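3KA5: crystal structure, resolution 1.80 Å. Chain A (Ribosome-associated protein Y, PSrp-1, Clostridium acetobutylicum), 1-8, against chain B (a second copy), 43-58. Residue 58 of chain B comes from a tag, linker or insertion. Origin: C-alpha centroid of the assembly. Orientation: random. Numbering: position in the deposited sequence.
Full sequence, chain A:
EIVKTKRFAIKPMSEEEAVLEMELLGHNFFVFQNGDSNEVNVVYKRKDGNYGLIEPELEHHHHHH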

# COMPACT_ATOMS: atom_id res chain seq x y z
N GLU A 1 -1.34 16.75 -9.40
CA GLU A 1 -0.69 16.76 -8.06
C GLU A 1 -0.88 15.43 -7.35
O GLU A 1 -1.62 14.55 -7.81
CB GLU A 1 -1.30 17.86 -7.19
CG GLU A 1 -2.80 17.71 -7.01
CD GLU A 1 -3.32 18.40 -5.76
OE1 GLU A 1 -4.55 18.37 -5.54
OE2 GLU A 1 -2.50 18.96 -5.00
N ILE A 2 -0.20 15.28 -6.22
CA ILE A 2 -0.29 14.06 -5.42
C ILE A 2 -1.07 14.39 -4.15
O ILE A 2 -0.59 15.16 -3.32
CB ILE A 2 1.11 13.54 -5.04
CG1 ILE A 2 1.95 13.35 -6.30
CG2 ILE A 2 0.99 12.23 -4.27
CD1 ILE A 2 3.39 12.96 -6.04
N VAL A 3 -2.26 13.81 -4.02
CA VAL A 3 -3.12 14.05 -2.87
C VAL A 3 -2.76 13.16 -1.69
O VAL A 3 -2.89 11.94 -1.77
CB VAL A 3 -4.60 13.81 -3.23
CG1 VAL A 3 -5.49 14.20 -2.07
CG2 VAL A 3 -4.97 14.59 -4.48
N LYS A 4 -2.32 13.78 -0.60
CA LYS A 4 -1.92 13.06 0.60
C LYS A 4 -3.07 12.76 1.56
O LYS A 4 -3.84 13.66 1.93
CB LYS A 4 -0.85 13.84 1.35
CG LYS A 4 0.43 14.07 0.55
CD LYS A 4 1.42 14.91 1.33
CE LYS A 4 2.73 15.06 0.57
NZ LYS A 4 2.51 15.56 -0.82
N THR A 5 -3.17 11.50 1.97
CA THR A 5 -4.20 11.08 2.91
C THR A 5 -3.61 10.11 3.91
O THR A 5 -2.58 9.48 3.66
CB THR A 5 -5.38 10.40 2.18
OG1 THR A 5 -4.93 9.19 1.54
CG2 THR A 5 -5.96 11.34 1.13
N LYS A 6 -4.26 9.99 5.07
CA LYS A 6 -3.79 9.09 6.10
C LYS A 6 -4.47 7.74 5.91
O LYS A 6 -5.61 7.67 5.44
CB LYS A 6 -4.13 9.65 7.49
CG LYS A 6 -3.49 8.89 8.64
CD LYS A 6 -3.83 9.51 10.00
CE LYS A 6 -5.32 9.43 10.29
NZ LYS A 6 -5.67 9.87 11.67
N ARG A 7 -3.77 6.67 6.25
CA ARG A 7 -4.29 5.31 6.14
C ARG A 7 -5.67 5.25 6.80
O ARG A 7 -5.84 5.67 7.95
CB ARG A 7 -3.34 4.35 6.84
CG ARG A 7 -3.73 2.89 6.77
CD ARG A 7 -2.74 2.07 7.58
NE ARG A 7 -2.95 2.21 9.02
CZ ARG A 7 -2.00 2.49 9.90
NH1 ARG A 7 -0.75 2.67 9.50
NH2 ARG A 7 -2.28 2.55 11.20
N PHE A 8 -6.65 4.73 6.07
CA PHE A 8 -8.01 4.65 6.58
C PHE A 8 -8.15 3.69 7.77
O PHE A 8 -8.77 4.03 8.76
CB PHE A 8 -8.97 4.22 5.47
CG PHE A 8 -10.40 4.61 5.73
CD1 PHE A 8 -10.82 5.92 5.53
CD2 PHE A 8 -11.31 3.68 6.21
CE1 PHE A 8 -12.13 6.31 5.81
CE2 PHE A 8 -12.63 4.05 6.48
CZ PHE A 8 -13.04 5.36 6.28
N VAL B 43 1.60 4.92 -3.03
CA VAL B 43 1.05 5.84 -4.00
C VAL B 43 0.13 5.02 -4.88
O VAL B 43 0.31 3.81 -5.02
CB VAL B 43 2.13 6.54 -4.88
CG1 VAL B 43 2.84 7.61 -4.08
CG2 VAL B 43 3.13 5.53 -5.41
N TYR B 44 -0.88 5.66 -5.45
CA TYR B 44 -1.83 4.96 -6.30
C TYR B 44 -2.47 5.94 -7.27
O TYR B 44 -2.41 7.15 -7.07
CB TYR B 44 -2.90 4.27 -5.44
CG TYR B 44 -3.77 5.23 -4.65
CD1 TYR B 44 -4.99 5.67 -5.16
CD2 TYR B 44 -3.35 5.73 -3.42
CE1 TYR B 44 -5.78 6.58 -4.46
CE2 TYR B 44 -4.13 6.65 -2.71
CZ TYR B 44 -5.34 7.06 -3.24
OH TYR B 44 -6.12 7.97 -2.54
N LYS B 45 -3.07 5.41 -8.32
CA LYS B 45 -3.73 6.25 -9.31
C LYS B 45 -5.22 6.25 -9.02
O LYS B 45 -5.82 5.19 -8.86
CB LYS B 45 -3.46 5.70 -10.72
CG LYS B 45 -3.86 6.66 -11.83
CD LYS B 45 -3.22 6.27 -13.15
CE LYS B 45 -3.39 7.37 -14.17
NZ LYS B 45 -2.67 7.07 -15.44
N ARG B 46 -5.81 7.43 -8.92
CA ARG B 46 -7.23 7.55 -8.65
C ARG B 46 -8.01 8.06 -9.85
O ARG B 46 -7.54 8.94 -10.58
CB ARG B 46 -7.45 8.48 -7.44
CG ARG B 46 -6.41 9.58 -7.30
CD ARG B 46 -6.64 10.43 -6.05
NE ARG B 46 -7.59 11.52 -6.27
CZ ARG B 46 -7.99 12.37 -5.33
NH1 ARG B 46 -7.55 12.26 -4.09
NH2 ARG B 46 -8.85 13.34 -5.63
N LYS B 47 -9.19 7.49 -10.08
CA LYS B 47 -10.05 7.90 -11.19
C LYS B 47 -10.44 9.36 -10.99
O LYS B 47 -11.54 9.66 -10.53
CB LYS B 47 -11.30 7.03 -11.25
CG LYS B 47 -11.15 5.76 -12.07
CD LYS B 47 -10.96 6.09 -13.55
CE LYS B 47 -10.96 4.83 -14.42
NZ LYS B 47 -9.83 3.92 -14.10
N ASP B 48 -9.53 10.25 -11.36
CA ASP B 48 -9.72 11.68 -11.23
C ASP B 48 -8.57 12.36 -11.95
O ASP B 48 -8.57 13.58 -12.15
CB ASP B 48 -9.72 12.06 -9.74
CG ASP B 48 -9.68 13.56 -9.52
OD1 ASP B 48 -10.53 14.27 -10.09
OD2 ASP B 48 -8.79 14.02 -8.77
N GLY B 49 -7.59 11.56 -12.34
CA GLY B 49 -6.43 12.09 -13.04
C GLY B 49 -5.24 12.27 -12.12
O GLY B 49 -4.09 12.10 -12.53
N ASN B 50 -5.51 12.62 -10.87
CA ASN B 50 -4.45 12.83 -9.90
C ASN B 50 -3.94 11.51 -9.32
O ASN B 50 -4.44 10.44 -9.63
CB ASN B 50 -4.92 13.74 -8.77
CG ASN B 50 -5.18 15.17 -9.22
OD1 ASN B 50 -4.29 15.84 -9.74
ND2 ASN B 50 -6.40 15.63 -9.02
N TYR B 51 -2.94 11.63 -8.46
CA TYR B 51 -2.36 10.47 -7.80
C TYR B 51 -2.58 10.66 -6.31
O TYR B 51 -2.67 11.79 -5.84
CB TYR B 51 -0.86 10.41 -8.09
CG TYR B 51 -0.52 10.09 -9.53
CD1 TYR B 51 -0.64 8.79 -10.02
CD2 TYR B 51 -0.12 11.09 -10.41
CE1 TYR B 51 -0.35 8.50 -11.36
CE2 TYR B 51 0.16 10.81 -11.75
CZ TYR B 51 0.04 9.51 -12.21
OH TYR B 51 0.31 9.22 -13.53
N GLY B 52 -2.67 9.55 -5.59
CA GLY B 52 -2.85 9.63 -4.16
C GLY B 52 -1.64 9.07 -3.45
O GLY B 52 -0.94 8.20 -3.98
N LEU B 53 -1.39 9.57 -2.25
CA LEU B 53 -0.28 9.13 -1.42
C LEU B 53 -0.85 8.79 -0.05
O LEU B 53 -1.44 9.65 0.60
CB LEU B 53 0.75 10.25 -1.27
CG LEU B 53 1.92 9.96 -0.34
CD1 LEU B 53 2.85 8.94 -0.96
CD2 LEU B 53 2.68 11.25 -0.07
N ILE B 54 -0.70 7.54 0.37
CA ILE B 54 -1.20 7.11 1.67
C ILE B 54 -0.04 7.10 2.66
O ILE B 54 1.01 6.49 2.39
CB ILE B 54 -1.83 5.70 1.58
CG1 ILE B 54 -2.92 5.70 0.50
CG2 ILE B 54 -2.40 5.28 2.93
CD1 ILE B 54 -3.48 4.32 0.17
N GLU B 55 -0.23 7.78 3.78
CA GLU B 55 0.79 7.88 4.83
C GLU B 55 0.20 7.36 6.13
O GLU B 55 -1.01 7.43 6.35
CB GLU B 55 1.19 9.33 5.07
CG GLU B 55 1.40 10.18 3.85
CD GLU B 55 1.63 11.64 4.22
OE1 GLU B 55 0.72 12.26 4.80
OE2 GLU B 55 2.73 12.16 3.93
N PRO B 56 1.05 6.85 7.02
CA PRO B 56 0.55 6.33 8.30
C PRO B 56 0.06 7.48 9.18
O PRO B 56 -0.85 7.32 9.99
CB PRO B 56 1.77 5.63 8.89
CG PRO B 56 2.92 6.43 8.34
CD PRO B 56 2.51 6.64 6.90
N GLU B 57 0.68 8.64 9.00
CA GLU B 57 0.33 9.84 9.75
C GLU B 57 0.74 11.10 9.00
O GLU B 57 1.54 11.05 8.06
CB GLU B 57 1.02 9.81 11.12
CG GLU B 57 0.35 8.88 12.12
CD GLU B 57 1.24 8.52 13.28
OE1 GLU B 57 1.75 9.44 13.95
OE2 GLU B 57 1.43 7.31 13.53
N LEU B 58 0.18 12.23 9.42
CA LEU B 58 0.46 13.51 8.80
C LEU B 58 1.64 14.17 9.52
O LEU B 58 1.69 14.18 10.75
CB LEU B 58 -0.78 14.40 8.90
CG LEU B 58 -2.05 13.79 8.28
CD1 LEU B 58 -3.29 14.31 9.00
CD2 LEU B 58 -2.10 14.12 6.80
O HOH W 1 -4.46 9.69 -0.98
O HOH W 2 -3.91 5.94 9.99

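What holds the two chains together along their backbones? Strand 2-6 of chain A lies beside strand 51-55 of chain B, the two running parallel at 28°, and each residue faces one partner from A:Ile2 with B:Tyr51 to A:Lys6 with B:Glu55. As is usual in parallel pairing, alternate residues of one strand turn both N and O to the neighbour, here A:Val3 and A:Thr5, so each bonds to the two residues that flank its partner. A:Val3 N donates to B:Tyr51 O at 2.7 Å and A:Val3 O accepts from B:Leu53 N at 2.8 Å; A:Thr5 repeats the pattern, its N 2.9 Å from B:Leu53 O and its O 2.9 Å from B:Glu55 N. The hydrogen bonds continue to A:Glu1 and A:Arg7: B:Tyr51 N reaches A:Glu1 O over 3.3 Å, long but nearly straight at 176°, and A:Arg7 N meets B:Glu55 O at 2.9 Å. CA-H...O contacts fill in between, such as A:Lys6 CA to B:Glu55 O at 3.2 Å.

Where do the side chains of the sheet meet? On the face carrying A:Ile2, A:Lys4 and A:Lys6, the closest apolar packing sets A:Ile2 CG2 3.6 Å from B:Leu53 CB. The aliphatic part of A:Lys4 continues this surface, its CG 3.7 Å from B:Leu53 CD2, while its NZ is hydrogen-bonded elsewhere in the structure. On the face of A:Val3 and A:Thr5, B:Gly52 leaves room for the ring of B:Tyr44: an ideal CB on that glycine would lie 2.3 Å from B:Tyr44 CZ. Beyond the strand, A:Arg7 CA rests 3.7 Å from B:Ile54 CG2.

How do the polar and charged side chains take part? Asparagine B:Asn50 extends the contact at its start, its OD1 accepting from A:Glu1 N at 3.1 Å. The same side chain is tied back to its own turn, for B:Asn50 ND2 donates to B:Asp48 OD2 at 2.9 Å. That carboxylate oxygen also receives B:Arg46 NH2 at 3.2 Å in a salt bridge. The arginine thus held presents one face of its guanidinium to A:Val3 CG2, with B:Arg46 NH1 3.4 Å from A:Val3 CB. No salt bridge crosses between the stretches; A:Lys6 CG comes within 3.4 Å of B:Pro56 O, and A:Arg7 NH1 lies 3.9 Å from B:Pro56 CB.

What does water add? Water 1 sits beside the A:Val3 and A:Thr5 face, donating to A:Val3 O at 2.9 Å and hydrogen-bonded to A:Thr5 OG1 at 2.6 Å and to B:Tyr44 OH at 2.9 Å. It joins two hydroxyls that are too far apart to bond directly, since A:Thr5 OG1 and B:Tyr44 OH are 4.4 Å from each other. Farther along, beyond A:Lys6, water 2 donates to A:Arg7 O at 2.8 Å and, weakly, to B:Pro56 O at 3.4 Å, linking the chains just past the last backbone hydrogen bond.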